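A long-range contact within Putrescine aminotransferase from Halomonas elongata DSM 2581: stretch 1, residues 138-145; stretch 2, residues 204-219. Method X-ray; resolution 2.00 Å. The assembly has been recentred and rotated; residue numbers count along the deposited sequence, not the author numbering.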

# COMPACT_ATOMS: atom_id res chain seq x y z
N PRO B 138 24.49 -1.16 -14.64
CA PRO B 138 23.98 -1.64 -13.35
C PRO B 138 24.57 -0.92 -12.14
O PRO B 138 24.07 -1.12 -11.02
N ASP B 139 25.61 -0.10 -12.32
CA ASP B 139 26.16 0.66 -11.21
C ASP B 139 25.44 1.99 -11.00
O ASP B 139 25.68 2.65 -9.98
N LYS B 140 24.57 2.40 -11.92
CA LYS B 140 23.74 3.60 -11.76
C LYS B 140 22.57 3.26 -10.85
O LYS B 140 21.50 2.86 -11.30
N GLN B 141 22.79 3.39 -9.54
CA GLN B 141 21.83 2.91 -8.56
C GLN B 141 21.39 3.97 -7.56
O GLN B 141 20.30 3.88 -6.99
N TRP B 142 22.23 4.97 -7.32
CA TRP B 142 21.99 5.90 -6.22
C TRP B 142 20.81 6.82 -6.53
O TRP B 142 20.66 7.33 -7.64
N ILE B 143 19.97 7.03 -5.52
CA ILE B 143 18.86 7.98 -5.58
C ILE B 143 19.21 9.14 -4.66
O ILE B 143 19.57 8.93 -3.50
N ILE B 144 19.11 10.36 -5.17
CA ILE B 144 19.32 11.55 -4.37
C ILE B 144 17.96 12.15 -4.03
O ILE B 144 17.23 12.59 -4.91
N GLY B 145 17.63 12.14 -2.73
CA GLY B 145 16.52 12.90 -2.21
C GLY B 145 17.00 14.11 -1.43
O GLY B 145 18.16 14.50 -1.47
N ALA B 204 23.69 22.21 -4.54
CA ALA B 204 23.90 21.06 -3.67
C ALA B 204 23.64 19.75 -4.40
O ALA B 204 24.30 18.74 -4.12
N LEU B 205 22.69 19.74 -5.33
CA LEU B 205 22.45 18.54 -6.13
C LEU B 205 23.67 18.19 -6.97
O LEU B 205 24.12 17.04 -6.98
N GLU B 206 24.21 19.17 -7.69
CA GLU B 206 25.42 18.92 -8.48
C GLU B 206 26.55 18.41 -7.59
O GLU B 206 27.27 17.48 -7.96
N GLU B 207 26.72 19.02 -6.41
CA GLU B 207 27.77 18.58 -5.50
C GLU B 207 27.58 17.12 -5.13
O GLU B 207 28.54 16.34 -5.14
N LYS B 208 26.35 16.72 -4.82
CA LYS B 208 26.11 15.33 -4.43
C LYS B 208 26.41 14.39 -5.59
O LYS B 208 27.02 13.33 -5.41
N ILE B 209 25.98 14.77 -6.80
CA ILE B 209 26.25 13.97 -8.00
C ILE B 209 27.75 13.76 -8.16
O ILE B 209 28.22 12.63 -8.37
N LEU B 210 28.53 14.84 -8.08
CA LEU B 210 29.97 14.73 -8.23
C LEU B 210 30.61 13.99 -7.06
O LEU B 210 31.66 13.36 -7.23
N GLU B 211 30.01 14.05 -5.86
CA GLU B 211 30.55 13.29 -4.74
C GLU B 211 30.37 11.79 -4.95
O GLU B 211 31.27 11.00 -4.65
N LEU B 212 29.20 11.38 -5.44
CA LEU B 212 28.96 9.97 -5.70
C LEU B 212 29.54 9.53 -7.03
O LEU B 212 29.94 8.37 -7.18
N GLY B 213 29.61 10.45 -8.00
CA GLY B 213 29.97 10.11 -9.36
C GLY B 213 28.72 9.92 -10.19
O GLY B 213 27.89 9.06 -9.88
N GLU B 214 28.56 10.72 -11.25
CA GLU B 214 27.35 10.63 -12.07
C GLU B 214 27.11 9.22 -12.58
O GLU B 214 25.96 8.79 -12.70
N GLU B 215 28.17 8.47 -12.87
CA GLU B 215 28.01 7.11 -13.37
C GLU B 215 27.38 6.18 -12.34
O GLU B 215 26.98 5.07 -12.70
N LYS B 216 27.32 6.59 -11.08
CA LYS B 216 26.69 5.81 -10.02
C LYS B 216 25.32 6.34 -9.61
O LYS B 216 24.67 5.74 -8.75
N VAL B 217 24.88 7.46 -10.18
CA VAL B 217 23.63 8.10 -9.78
C VAL B 217 22.53 7.72 -10.77
O VAL B 217 22.70 7.85 -11.98
N ALA B 218 21.40 7.25 -10.23
CA ALA B 218 20.26 6.82 -11.02
C ALA B 218 19.18 7.88 -11.14
O ALA B 218 18.56 8.00 -12.20
N ALA B 219 18.93 8.66 -10.09
CA ALA B 219 17.78 9.54 -10.11
C ALA B 219 17.86 10.57 -8.99
O ALA B 219 18.51 10.37 -7.97

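Along the helix, Leu205 (t, p) starts sideways, but its end comes nearer, so that CD1 lies 3.9 Å from CG2 of Ile144. That isoleucine (m, t) points toward stretch 2 and is wholly hydrocarbon, as suits a buried strand position. Lys208 (t, p, -141°, t) contributes only its aliphatic base: CG sits 4.0 Å from Ile144 CD1, while the charged end leads away and NZ forms a salt bridge with Glu211 OE1 (2.9 Å). The next residue, Ile209 (m, t), brings CG1 to 3.7 Å from Ile144 CD1. Leu212 (m, t) reaches both neighbours: its CD1 lies 4.2 Å from Ile144 CG1 and 4.0 Å from Trp142 CE3, and its CD2 3.9 Å from the centroid of the Trp142 (m, 85°) six-membered ring, a CH-pi contact over its face. Gly213 then turns the chain with positive phi, where a CB would clash with its own preceding carbonyl.

Glu214 and Glu215 point away, yet the backbone here receives Lys140 (m, t, 95°, p): its NZ donates to Val217 O (2.8 Å) and, weakly, to Glu214 O (3.0 Å), a long chain carrying its ammonium group to two backbone carbonyls. Lys216 extends away (m, t, t, t), with CB 4.1 Å from Trp142 CD1. Val217 (t) places CG1 3.9 Å from Ile144 CD1. Finally, small Ala218 and Ala219 set their CB atoms 4.1 and 3.9 Å from Ile143 CD1 (m, m).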

# COMPACT_ATOMS: atom_id res chain seq x y z
CB PRO B 138 24.34 -3.12 -13.35
CG PRO B 138 25.58 -3.18 -14.18
CD PRO B 138 25.40 -2.15 -15.26
CB ASP B 139 27.65 0.93 -11.44
CG ASP B 139 28.48 -0.34 -11.48
OD1 ASP B 139 28.19 -1.28 -10.71
OD2 ASP B 139 29.44 -0.40 -12.28
CB LYS B 140 23.27 4.12 -13.11
CG LYS B 140 24.23 5.10 -13.76
CD LYS B 140 23.76 5.56 -15.13
CE LYS B 140 23.00 6.88 -15.09
NZ LYS B 140 23.81 8.00 -14.56
CB GLN B 141 22.43 1.75 -7.75
CG GLN B 141 22.96 0.60 -8.55
CD GLN B 141 23.66 -0.41 -7.67
OE1 GLN B 141 23.15 -1.50 -7.44
NE2 GLN B 141 24.83 -0.05 -7.16
CB TRP B 142 23.24 6.74 -5.94
CG TRP B 142 24.25 6.03 -5.10
CD1 TRP B 142 25.22 5.17 -5.54
CD2 TRP B 142 24.41 6.11 -3.68
NE1 TRP B 142 25.97 4.72 -4.48
CE2 TRP B 142 25.49 5.28 -3.33
CE3 TRP B 142 23.74 6.81 -2.67
CZ2 TRP B 142 25.92 5.13 -2.01
CZ3 TRP B 142 24.17 6.66 -1.36
CH2 TRP B 142 25.25 5.83 -1.04
CB ILE B 143 17.53 7.34 -5.15
CG1 ILE B 143 17.32 5.98 -5.82
CG2 ILE B 143 16.36 8.29 -5.44
CD1 ILE B 143 17.08 6.05 -7.28
CB ILE B 144 20.21 12.58 -5.08
CG1 ILE B 144 21.57 11.97 -5.40
CG2 ILE B 144 20.36 13.82 -4.23
CD1 ILE B 144 22.38 12.79 -6.38
CB ALA B 204 23.00 21.16 -2.44
CB LEU B 205 21.22 18.74 -7.03
CG LEU B 205 20.95 17.59 -8.00
CD1 LEU B 205 20.69 16.30 -7.22
CD2 LEU B 205 19.78 17.91 -8.92
CB GLU B 206 25.85 20.19 -9.21
CG GLU B 206 27.17 20.03 -9.95
CD GLU B 206 27.31 20.98 -11.13
OE1 GLU B 206 26.98 22.18 -10.97
OE2 GLU B 206 27.73 20.53 -12.21
CB GLU B 207 27.76 19.45 -4.24
CG GLU B 207 28.08 20.92 -4.49
CD GLU B 207 27.78 21.79 -3.28
OE1 GLU B 207 27.87 21.29 -2.14
OE2 GLU B 207 27.45 22.98 -3.47
CB LYS B 208 24.67 15.15 -3.97
CG LYS B 208 24.45 13.89 -3.17
CD LYS B 208 25.09 14.08 -1.80
CE LYS B 208 25.77 12.86 -1.24
NZ LYS B 208 26.20 13.17 0.15
CB ILE B 209 25.64 14.66 -9.23
CG1 ILE B 209 24.11 14.60 -9.16
CG2 ILE B 209 26.15 14.03 -10.53
CD1 ILE B 209 23.40 15.54 -10.12
CB LEU B 210 30.58 16.12 -8.38
CG LEU B 210 30.10 16.87 -9.63
CD1 LEU B 210 30.61 18.31 -9.65
CD2 LEU B 210 30.54 16.14 -10.89
CB GLU B 211 29.87 13.72 -3.44
CG GLU B 211 30.24 12.87 -2.23
CD GLU B 211 29.43 13.21 -0.99
OE1 GLU B 211 28.61 14.15 -1.05
OE2 GLU B 211 29.60 12.52 0.04
CB LEU B 212 27.45 9.69 -5.67
CG LEU B 212 26.72 9.99 -4.36
CD1 LEU B 212 25.22 10.03 -4.62
CD2 LEU B 212 27.06 8.98 -3.27
CB GLU B 214 27.42 11.62 -13.23
CG GLU B 214 28.48 11.33 -14.28
CD GLU B 214 28.63 12.47 -15.28
OE1 GLU B 214 29.48 13.35 -15.05
OE2 GLU B 214 27.88 12.49 -16.27
CB GLU B 215 29.36 6.55 -13.84
CG GLU B 215 30.33 6.15 -12.73
CD GLU B 215 30.91 7.34 -11.98
OE1 GLU B 215 31.34 7.16 -10.82
OE2 GLU B 215 30.93 8.45 -12.55
CB LYS B 216 27.61 5.74 -8.80
CG LYS B 216 28.92 4.99 -9.04
CD LYS B 216 29.79 4.98 -7.79
CE LYS B 216 31.07 4.20 -8.02
NZ LYS B 216 31.94 4.20 -6.81
CB VAL B 217 23.78 9.63 -9.70
CG1 VAL B 217 22.44 10.30 -9.40
CG2 VAL B 217 24.81 10.01 -8.63
CB ALA B 218 19.65 5.54 -10.42
CB ALA B 219 16.47 8.75 -9.98